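Putative uncharacterized protein PH0734 (Pyrococcus horikoshii, PDB 3D79) is of unknown function but carries a PUA domain and probably binds RNA. Local coordinates at residues 47-52 with 57-62; 95-100 with 111-116; 29-34 with 128-133. All blocks are in the same frame, centred on the assembly; numbering follows the deposited sequence.

Contact 1 (47-52 with 57-62); sequences VKVAEF and EIILVN
Val47 and Ile59 mark the tight end of this antiparallel pairing, where CG1 of Val47 lies 3.4 Å from CG2 of Ile59, closer than two carbons usually pack. The two side chains cross obliquely, and Ile59 reaches both ways along the neighbouring strand: its other branch ends at CD1, 3.7 Å from CG2 of Val49. On this face helix 18-32 lies against the strands, with Val21 touching Val47 and Ile24 touching Ile59. With an alanine at Ile59, both branches would be gone, which would probably open a gap beneath helix 18-32 and leave the methyl groups of Val47 and Val49 without their shared neighbour.

Strands 47-51 and 56-61 form a beta hairpin within the five-stranded antiparallel sheet of the Pre-PUA-like region. Lys48 and Leu60 form one hydrogen-bonded pair, Ala50 and Ile58 the next, each joined by two backbone bonds. The bond from Ile58 N to Ala50 O is 2.7 Å long and almost straight, 175° at the hydrogen.

The other face is looser and partly open to solvent. CB of Ala50 touches CD1 of Leu60 at 4.0 Å, and the long chain of Lys48 leads away from the pairing to a salt bridge with Asp63. Near the turn cover returns: CG1 of Ile58 meets CB of Phe52 at 4.1 Å, and both residues pack on helix 172-177. Back on the face of Val49, towards the turn, Glu57 is extended beyond CG (chi2 161°) and brings OE2 to 3.5 Å from CG2 of Val49, while its OE1 forms a salt bridge with Arg69.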
loop_
_atom_site.group_PDB
_atom_site.type_symbol
_atom_site.label_atom_id
_atom_site.label_comp_id
_atom_site.label_asym_id
_atom_site.label_seq_id
_atom_site.Cartn_x
_atom_site.Cartn_y
_atom_site.Cartn_z
ATOM N N VAL A 47 -18.327 -3.236 -6.129
ATOM C CA VAL A 47 -16.908 -3.344 -6.445
ATOM C C VAL A 47 -16.728 -3.664 -7.922
ATOM O O VAL A 47 -17.417 -4.526 -8.470
ATOM C CB VAL A 47 -16.199 -4.386 -5.550
ATOM C CG1 VAL A 47 -14.698 -4.338 -5.756
ATOM C CG2 VAL A 47 -16.518 -4.122 -4.088
ATOM N N LYS A 48 -15.814 -2.941 -8.559
ATOM C CA LYS A 48 -15.559 -3.088 -9.982
ATOM C C LYS A 48 -14.064 -3.231 -10.213
ATOM O O LYS A 48 -13.256 -2.838 -9.369
ATOM C CB LYS A 48 -16.105 -1.877 -10.748
ATOM C CG LYS A 48 -17.628 -1.787 -10.786
ATOM C CD LYS A 48 -18.072 -0.465 -11.381
ATOM C CE LYS A 48 -19.539 -0.185 -11.090
ATOM N NZ LYS A 48 -19.875 1.233 -11.397
ATOM N N VAL A 49 -13.694 -3.805 -11.350
ATOM C CA VAL A 49 -12.279 -3.928 -11.695
ATOM C C VAL A 49 -12.009 -3.311 -13.062
ATOM O O VAL A 49 -12.760 -3.540 -14.017
ATOM C CB VAL A 49 -11.777 -5.398 -11.616
ATOM C CG1 VAL A 49 -12.615 -6.323 -12.495
ATOM C CG2 VAL A 49 -10.289 -5.492 -11.969
ATOM N N ALA A 50 -10.948 -2.511 -13.127
ATOM C CA ALA A 50 -10.469 -1.927 -14.376
ATOM C C ALA A 50 -9.041 -2.382 -14.635
ATOM O O ALA A 50 -8.268 -2.598 -13.702
ATOM C CB ALA A 50 -10.537 -0.415 -14.317
ATOM N N GLU A 51 -8.694 -2.544 -15.907
ATOM C CA GLU A 51 -7.338 -2.934 -16.260
ATOM C C GLU A 51 -6.441 -1.709 -16.336
ATOM O O GLU A 51 -6.797 -0.709 -16.961
ATOM C CB GLU A 51 -7.314 -3.692 -17.593
ATOM C CG GLU A 51 -5.927 -4.173 -17.995
ATOM C CD GLU A 51 -5.921 -4.946 -19.299
ATOM O OE1 GLU A 51 -6.426 -6.085 -19.318
ATOM O OE2 GLU A 51 -5.398 -4.413 -20.300
ATOM N N PHE A 52 -5.284 -1.786 -15.683
ATOM C CA PHE A 52 -4.232 -0.805 -15.914
ATOM C C PHE A 52 -3.287 -1.333 -16.995
ATOM O O PHE A 52 -3.053 -0.662 -17.997
ATOM C CB PHE A 52 -3.457 -0.477 -14.636
ATOM C CG PHE A 52 -2.272 0.415 -14.876
ATOM C CD1 PHE A 52 -2.445 1.786 -15.053
ATOM C CD2 PHE A 52 -0.987 -0.117 -14.955
ATOM C CE1 PHE A 52 -1.354 2.615 -15.295
ATOM C CE2 PHE A 52 0.107 0.701 -15.204
ATOM C CZ PHE A 52 -0.078 2.068 -15.368
ATOM N N GLU A 57 -4.327 -4.740 -12.183
ATOM C CA GLU A 57 -5.711 -4.279 -12.193
ATOM C C GLU A 57 -5.930 -3.238 -11.102
ATOM O O GLU A 57 -5.212 -3.219 -10.105
ATOM C CB GLU A 57 -6.669 -5.445 -11.972
ATOM C CG GLU A 57 -6.723 -6.462 -13.105
ATOM C CD GLU A 57 -7.317 -7.774 -12.641
ATOM O OE1 GLU A 57 -6.695 -8.431 -11.774
ATOM O OE2 GLU A 57 -8.403 -8.142 -13.129
ATOM N N ILE A 58 -6.926 -2.383 -11.318
ATOM C CA ILE A 58 -7.372 -1.396 -10.335
ATOM C C ILE A 58 -8.752 -1.819 -9.829
ATOM O O ILE A 58 -9.662 -2.068 -10.618
ATOM C CB ILE A 58 -7.428 0.034 -10.956
ATOM C CG1 ILE A 58 -6.070 0.436 -11.565
ATOM C CG2 ILE A 58 -7.948 1.089 -9.943
ATOM C CD1 ILE A 58 -4.886 0.421 -10.598
ATOM N N ILE A 59 -8.891 -1.934 -8.514
ATOM C CA ILE A 59 -10.168 -2.308 -7.917
ATOM C C ILE A 59 -10.840 -1.048 -7.381
ATOM O O ILE A 59 -10.258 -0.333 -6.560
ATOM C CB ILE A 59 -9.999 -3.331 -6.768
ATOM C CG1 ILE A 59 -9.198 -4.563 -7.224
ATOM C CG2 ILE A 59 -11.369 -3.720 -6.178
ATOM C CD1 ILE A 59 -9.899 -5.425 -8.266
ATOM N N LEU A 60 -12.058 -0.792 -7.857
ATOM C CA LEU A 60 -12.837 0.372 -7.458
ATOM C C LEU A 60 -13.933 -0.035 -6.489
ATOM O O LEU A 60 -14.609 -1.040 -6.703
ATOM C CB LEU A 60 -13.455 1.063 -8.679
ATOM C CG LEU A 60 -12.472 1.665 -9.696
ATOM C CD1 LEU A 60 -12.175 0.667 -10.810
ATOM C CD2 LEU A 60 -13.006 2.977 -10.265
ATOM N N VAL A 61 -14.089 0.741 -5.421
ATOM C CA VAL A 61 -15.139 0.508 -4.432
ATOM C C VAL A 61 -16.075 1.706 -4.486
ATOM O O VAL A 61 -15.669 2.827 -4.176
ATOM C CB VAL A 61 -14.566 0.329 -3.011
ATOM C CG1 VAL A 61 -15.680 0.016 -2.022
ATOM C CG2 VAL A 61 -13.530 -0.788 -2.993
ATOM N N ASN A 62 -17.318 1.458 -4.894
ATOM C CA ASN A 62 -18.295 2.524 -5.148
ATOM C C ASN A 62 -17.684 3.649 -5.991
ATOM O O ASN A 62 -17.765 4.836 -5.644
ATOM C CB ASN A 62 -18.906 3.027 -3.834
ATOM C CG ASN A 62 -19.510 1.902 -3.012
ATOM O OD1 ASN A 62 -20.148 0.995 -3.553
ATOM N ND2 ASN A 62 -19.307 1.952 -1.702
#

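Contact 2 (95-100 with 111-116); sequences RRVVVD and ADVMAP
Val99 and Val113 keep their CA atoms 8.3 Å apart, the nearest backbone approach, and with the runs 97-100 and 113-116 diverging by 56° no hydrogen bond passes directly between the two segments. The meeting is therefore made by side chains. CG1 of Val113 is the shared point: it lies 3.8 Å from CG1 of Val99, the two side chains slanting across each other, and a looser 4.4 Å from CG1 of Val97. Val113 can serve both because that methyl stands opposite the backbone N across the CA-CB bond (chi1 -175°), while Val97 and Val99, two residues apart on strand 96-99, turn their CB atoms to the same side.

These branched side chains belong to the buried interior of the PUA domain, whose mixed, curled sheet forms the small pseudobarrel known from this family. Val133 touches both Val99 and Val113, and Ile118 and Val163 each touch both Val97 and Val113, so several strands converge on the same apolar centre.

At the other end the contact turns polar. Asp100 directs OD2 towards O of Pro116, but the two acceptors stay 4.2 Å apart and a water sits between them. It donates one hydrogen to Asp100 OD2 at 2.9 Å and the other to Pro116 O at 2.6 Å, while OD1 of Asp100 takes a weak hydrogen bond from Ala103 N. Valine methyls thus supply cohesion without direction inside the barrel, whereas at its margin two acceptor oxygens that cannot hydrogen-bond to each other, and would probably repel at closer range, are bridged by a water that gives a hydrogen to each.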
loop_
_atom_site.group_PDB
_atom_site.type_symbol
_atom_site.label_atom_id
_atom_site.label_comp_id
_atom_site.label_asym_id
_atom_site.label_seq_id
_atom_site.Cartn_x
_atom_site.Cartn_y
_atom_site.Cartn_z
ATOM N N ARG A 95 1.713 -2.530 8.728
ATOM C CA ARG A 95 2.379 -2.636 7.420
ATOM C C ARG A 95 3.089 -1.358 6.968
ATOM O O ARG A 95 3.431 -1.219 5.796
ATOM C CB ARG A 95 1.418 -3.128 6.327
ATOM C CG ARG A 95 0.801 -4.496 6.587
ATOM C CD ARG A 95 1.869 -5.581 6.733
ATOM N NE ARG A 95 1.297 -6.918 6.909
ATOM C CZ ARG A 95 0.973 -7.746 5.918
ATOM N NH1 ARG A 95 1.138 -7.392 4.646
ATOM N NH2 ARG A 95 0.463 -8.937 6.209
ATOM N N ARG A 96 3.320 -0.440 7.904
ATOM C CA ARG A 96 4.011 0.811 7.611
ATOM C C ARG A 96 5.524 0.645 7.540
ATOM O O ARG A 96 6.130 -0.141 8.278
ATOM C CB ARG A 96 3.683 1.880 8.667
ATOM C CG ARG A 96 4.485 1.719 9.950
ATOM C CD ARG A 96 4.069 2.717 11.020
ATOM N NE ARG A 96 4.746 2.447 12.289
ATOM C CZ ARG A 96 4.357 1.532 13.175
ATOM N NH1 ARG A 96 3.286 0.776 12.947
ATOM N NH2 ARG A 96 5.051 1.359 14.295
ATOM N N VAL A 97 6.110 1.413 6.633
ATOM C CA VAL A 97 7.548 1.647 6.587
ATOM C C VAL A 97 7.708 3.159 6.561
ATOM O O VAL A 97 7.279 3.819 5.614
ATOM C CB VAL A 97 8.183 1.003 5.338
ATOM C CG1 VAL A 97 9.670 1.324 5.280
ATOM C CG2 VAL A 97 7.947 -0.509 5.351
ATOM N N VAL A 98 8.284 3.714 7.627
ATOM C CA VAL A 98 8.402 5.169 7.759
ATOM C C VAL A 98 9.817 5.610 7.408
ATOM O O VAL A 98 10.779 5.083 7.968
ATOM C CB VAL A 98 8.050 5.643 9.188
ATOM C CG1 VAL A 98 7.903 7.152 9.210
ATOM C CG2 VAL A 98 6.752 4.977 9.652
ATOM N N VAL A 99 9.925 6.567 6.489
ATOM C CA VAL A 99 11.227 7.060 6.012
ATOM C C VAL A 99 11.493 8.524 6.375
ATOM O O VAL A 99 10.556 9.308 6.595
ATOM C CB VAL A 99 11.418 6.862 4.471
ATOM C CG1 VAL A 99 11.333 5.388 4.099
ATOM C CG2 VAL A 99 10.435 7.694 3.666
ATOM N N ASP A 100 12.777 8.876 6.436
ATOM C CA ASP A 100 13.190 10.257 6.686
ATOM C C ASP A 100 13.054 11.129 5.436
ATOM O O ASP A 100 12.812 10.616 4.341
ATOM C CB ASP A 100 14.596 10.350 7.326
ATOM C CG ASP A 100 15.722 9.730 6.475
ATOM O OD1 ASP A 100 15.618 9.623 5.234
ATOM O OD2 ASP A 100 16.759 9.378 7.079
ATOM N N ALA A 111 13.037 4.897 -6.967
ATOM C CA ALA A 111 13.998 4.119 -6.190
ATOM C C ALA A 111 13.312 3.224 -5.165
ATOM O O ALA A 111 12.244 3.567 -4.642
ATOM C CB ALA A 111 15.006 5.041 -5.496
ATOM N N ASP A 112 13.929 2.084 -4.871
ATOM C CA ASP A 112 13.445 1.208 -3.814
ATOM C C ASP A 112 13.807 1.806 -2.457
ATOM O O ASP A 112 14.597 2.746 -2.385
ATOM C CB ASP A 112 14.014 -0.200 -3.980
ATOM C CG ASP A 112 13.429 -0.914 -5.192
ATOM O OD1 ASP A 112 12.222 -0.736 -5.461
ATOM O OD2 ASP A 112 14.173 -1.644 -5.883
ATOM N N VAL A 113 13.211 1.284 -1.393
ATOM C CA VAL A 113 13.501 1.817 -0.054
ATOM C C VAL A 113 14.729 1.143 0.534
ATOM O O VAL A 113 14.778 -0.082 0.655
ATOM C CB VAL A 113 12.308 1.681 0.911
ATOM C CG1 VAL A 113 12.629 2.374 2.244
ATOM C CG2 VAL A 113 11.059 2.281 0.294
ATOM N N MET A 114 15.714 1.957 0.905
ATOM C CA MET A 114 16.955 1.459 1.490
ATOM C C MET A 114 16.911 1.582 3.012
ATOM O O MET A 114 16.402 2.570 3.538
ATOM C CB MET A 114 18.151 2.232 0.930
ATOM C CG MET A 114 18.213 2.258 -0.608
ATOM S SD MET A 114 18.305 0.610 -1.333
ATOM C CE MET A 114 19.886 0.045 -0.716
ATOM N N ALA A 115 17.458 0.584 3.704
ATOM C CA ALA A 115 17.436 0.543 5.173
ATOM C C ALA A 115 17.941 1.805 5.897
ATOM O O ALA A 115 17.362 2.178 6.921
ATOM C CB ALA A 115 18.149 -0.703 5.695
ATOM N N PRO A 116 19.022 2.456 5.402
ATOM C CA PRO A 116 19.476 3.662 6.125
ATOM C C PRO A 116 18.446 4.791 6.264
ATOM O O PRO A 116 18.572 5.615 7.176
ATOM C CB PRO A 116 20.694 4.138 5.321
ATOM C CG PRO A 116 20.616 3.437 4.001
ATOM C CD PRO A 116 19.911 2.135 4.266
HETATM O O HOH W 1 16.952 6.974 8.724
#

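Contact 3 (29-34 with 128-133); sequences SQMFGE and GDFVFV
Met31 and Phe32, in the last turn of helix 18-32, each address a different phenylalanine of strand 130-135. Met31 points its thioether at Phe130, with SD 4.3 Å from CB. The sulfur lies near the plane of the Phe130 ring, off its edge, and its nearest neighbour there is the methylene that carries the ring. Met31 runs out straight as far as SD (chi2 -171°) and then bends, so its CE methyl folds back from the strand and the sulfur leads.

Phe32 and Phe132 meet through one ring carbon each, CE1 of Phe32 lying 4.3 Å from CE2 of Phe132. Relative to the Phe32 ring the partner atom lies at the edge, near the plane; relative to the Phe132 ring the approach is oblique. The planes are inclined by roughly 30°, and the rings touch at these two carbons without overlapping in a stack. Phe130 and Phe132, two residues apart, both turn to the helix, while Val131 between them faces the PUA interior.

The pairing joins the Pre-PUA-like part of the chain to the PUA domain. Strand 73-76 fills in beside it: Phe75 touches Met31 and Phe132 and meets the ring of Phe130, and Pro76 packs on Phe32.

With no hydrogen bond or ion pair between the segments and only 116 Å² buried, the direct contact is modest. What it contributes is carbon and sulfur surface, so the fit between helix and strand here rests on shape and on exclusion of water, shared with the aromatic neighbour Phe75, rather than on directional bonds.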
loop_
_atom_site.group_PDB
_atom_site.type_symbol
_atom_site.label_atom_id
_atom_site.label_comp_id
_atom_site.label_asym_id
_atom_site.label_seq_id
_atom_site.Cartn_x
_atom_site.Cartn_y
_atom_site.Cartn_z
ATOM N N SER A 29 -8.240 -7.585 6.119
ATOM C CA SER A 29 -8.389 -7.853 7.548
ATOM C C SER A 29 -7.136 -8.484 8.148
ATOM O O SER A 29 -6.742 -8.150 9.266
ATOM C CB SER A 29 -9.620 -8.726 7.811
ATOM O OG SER A 29 -10.808 -8.021 7.465
ATOM N N GLN A 30 -6.506 -9.382 7.399
ATOM C CA GLN A 30 -5.269 -10.001 7.863
ATOM C C GLN A 30 -4.144 -8.971 7.955
ATOM O O GLN A 30 -3.390 -8.948 8.930
ATOM C CB GLN A 30 -4.851 -11.152 6.954
ATOM C CG GLN A 30 -3.647 -11.917 7.491
ATOM C CD GLN A 30 -3.154 -12.968 6.526
ATOM O OE1 GLN A 30 -2.715 -12.653 5.421
ATOM N NE2 GLN A 30 -3.208 -14.230 6.946
ATOM N N MET A 31 -4.054 -8.117 6.940
ATOM C CA MET A 31 -2.975 -7.134 6.851
ATOM C C MET A 31 -3.129 -5.980 7.838
ATOM O O MET A 31 -2.165 -5.607 8.513
ATOM C CB MET A 31 -2.876 -6.590 5.428
ATOM C CG MET A 31 -2.471 -7.637 4.397
ATOM S SD MET A 31 -2.111 -6.916 2.789
ATOM C CE MET A 31 -3.749 -6.428 2.231
ATOM N N PHE A 32 -4.338 -5.423 7.928
ATOM C CA PHE A 32 -4.564 -4.175 8.674
ATOM C C PHE A 32 -5.392 -4.322 9.945
ATOM O O PHE A 32 -5.507 -3.376 10.730
ATOM C CB PHE A 32 -5.234 -3.146 7.771
ATOM C CG PHE A 32 -4.394 -2.749 6.599
ATOM C CD1 PHE A 32 -3.284 -1.928 6.772
ATOM C CD2 PHE A 32 -4.710 -3.196 5.320
ATOM C CE1 PHE A 32 -2.494 -1.557 5.687
ATOM C CE2 PHE A 32 -3.933 -2.826 4.230
ATOM C CZ PHE A 32 -2.819 -2.011 4.414
ATOM N N GLY A 33 -5.973 -5.500 10.135
ATOM C CA GLY A 33 -6.939 -5.696 11.202
ATOM C C GLY A 33 -8.323 -5.361 10.692
ATOM O O GLY A 33 -8.483 -4.554 9.770
ATOM N N GLU A 34 -9.327 -5.976 11.307
ATOM C CA GLU A 34 -10.708 -5.852 10.850
ATOM C C GLU A 34 -11.219 -4.406 10.875
ATOM O O GLU A 34 -11.995 -4.015 10.005
ATOM C CB GLU A 34 -11.614 -6.801 11.657
ATOM C CG GLU A 34 -13.018 -7.008 11.084
ATOM C CD GLU A 34 -13.982 -5.906 11.487
ATOM O OE1 GLU A 34 -13.790 -5.315 12.575
ATOM O OE2 GLU A 34 -14.930 -5.627 10.721
ATOM N N GLY A 128 8.407 -10.554 2.408
ATOM C CA GLY A 128 7.391 -10.975 1.447
ATOM C C GLY A 128 6.062 -10.260 1.590
ATOM O O GLY A 128 5.251 -10.275 0.661
ATOM N N ASP A 129 5.843 -9.642 2.753
ATOM C CA ASP A 129 4.605 -8.898 3.038
ATOM C C ASP A 129 4.491 -7.658 2.169
ATOM O O ASP A 129 5.493 -6.978 1.913
ATOM C CB ASP A 129 4.557 -8.456 4.509
ATOM C CG ASP A 129 4.166 -9.574 5.472
ATOM O OD1 ASP A 129 3.858 -10.705 5.032
ATOM O OD2 ASP A 129 4.153 -9.305 6.693
ATOM N N PHE A 130 3.268 -7.352 1.732
ATOM C CA PHE A 130 2.955 -6.055 1.146
ATOM C C PHE A 130 3.089 -5.004 2.238
ATOM O O PHE A 130 2.631 -5.210 3.363
ATOM C CB PHE A 130 1.507 -6.010 0.661
ATOM C CG PHE A 130 1.292 -6.536 -0.724
ATOM C CD1 PHE A 130 2.133 -6.174 -1.773
ATOM C CD2 PHE A 130 0.210 -7.366 -0.987
ATOM C CE1 PHE A 130 1.911 -6.654 -3.064
ATOM C CE2 PHE A 130 -0.022 -7.851 -2.267
ATOM C CZ PHE A 130 0.830 -7.491 -3.311
ATOM N N VAL A 131 3.709 -3.878 1.903
ATOM C CA VAL A 131 3.875 -2.778 2.855
ATOM C C VAL A 131 3.577 -1.451 2.164
ATOM O O VAL A 131 3.578 -1.374 0.937
ATOM C CB VAL A 131 5.310 -2.734 3.460
ATOM C CG1 VAL A 131 5.581 -3.979 4.328
ATOM C CG2 VAL A 131 6.377 -2.560 2.372
ATOM N N PHE A 132 3.307 -0.406 2.944
ATOM C CA PHE A 132 3.305 0.936 2.381
ATOM C C PHE A 132 4.415 1.766 3.004
ATOM O O PHE A 132 4.882 1.470 4.109
ATOM C CB PHE A 132 1.944 1.643 2.524
ATOM C CG PHE A 132 1.583 1.984 3.936
ATOM C CD1 PHE A 132 1.922 3.220 4.475
ATOM C CD2 PHE A 132 0.900 1.067 4.733
ATOM C CE1 PHE A 132 1.601 3.533 5.792
ATOM C CE2 PHE A 132 0.565 1.380 6.045
ATOM C CZ PHE A 132 0.921 2.615 6.572
ATOM N N VAL A 133 4.824 2.800 2.278
ATOM C CA VAL A 133 5.933 3.656 2.669
ATOM C C VAL A 133 5.378 5.049 2.926
ATOM O O VAL A 133 4.682 5.599 2.080
ATOM C CB VAL A 133 7.005 3.722 1.557
ATOM C CG1 VAL A 133 8.212 4.539 2.019
ATOM C CG2 VAL A 133 7.434 2.310 1.136
#

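Overall arrangement
Contact 3 joins the two halves of the chain and closes a long loop in which contact 1 comes first and contact 2 follows. Contact 1 lies in the five-stranded antiparallel sheet of the Pre-PUA-like region and contact 2 in the PUA domain, their centres 27 Å apart on opposite sides of the chain's centre. Helix 18-32 packs on the hairpin of contact 1 and ends in contact 3, about 10 Å away between nearest atoms. Contacts 2 and 3 touch, since strands 96-99 and 130-135 are parallel neighbours in one sheet. Packing in each region is thus connected through the helix end and this strand pair.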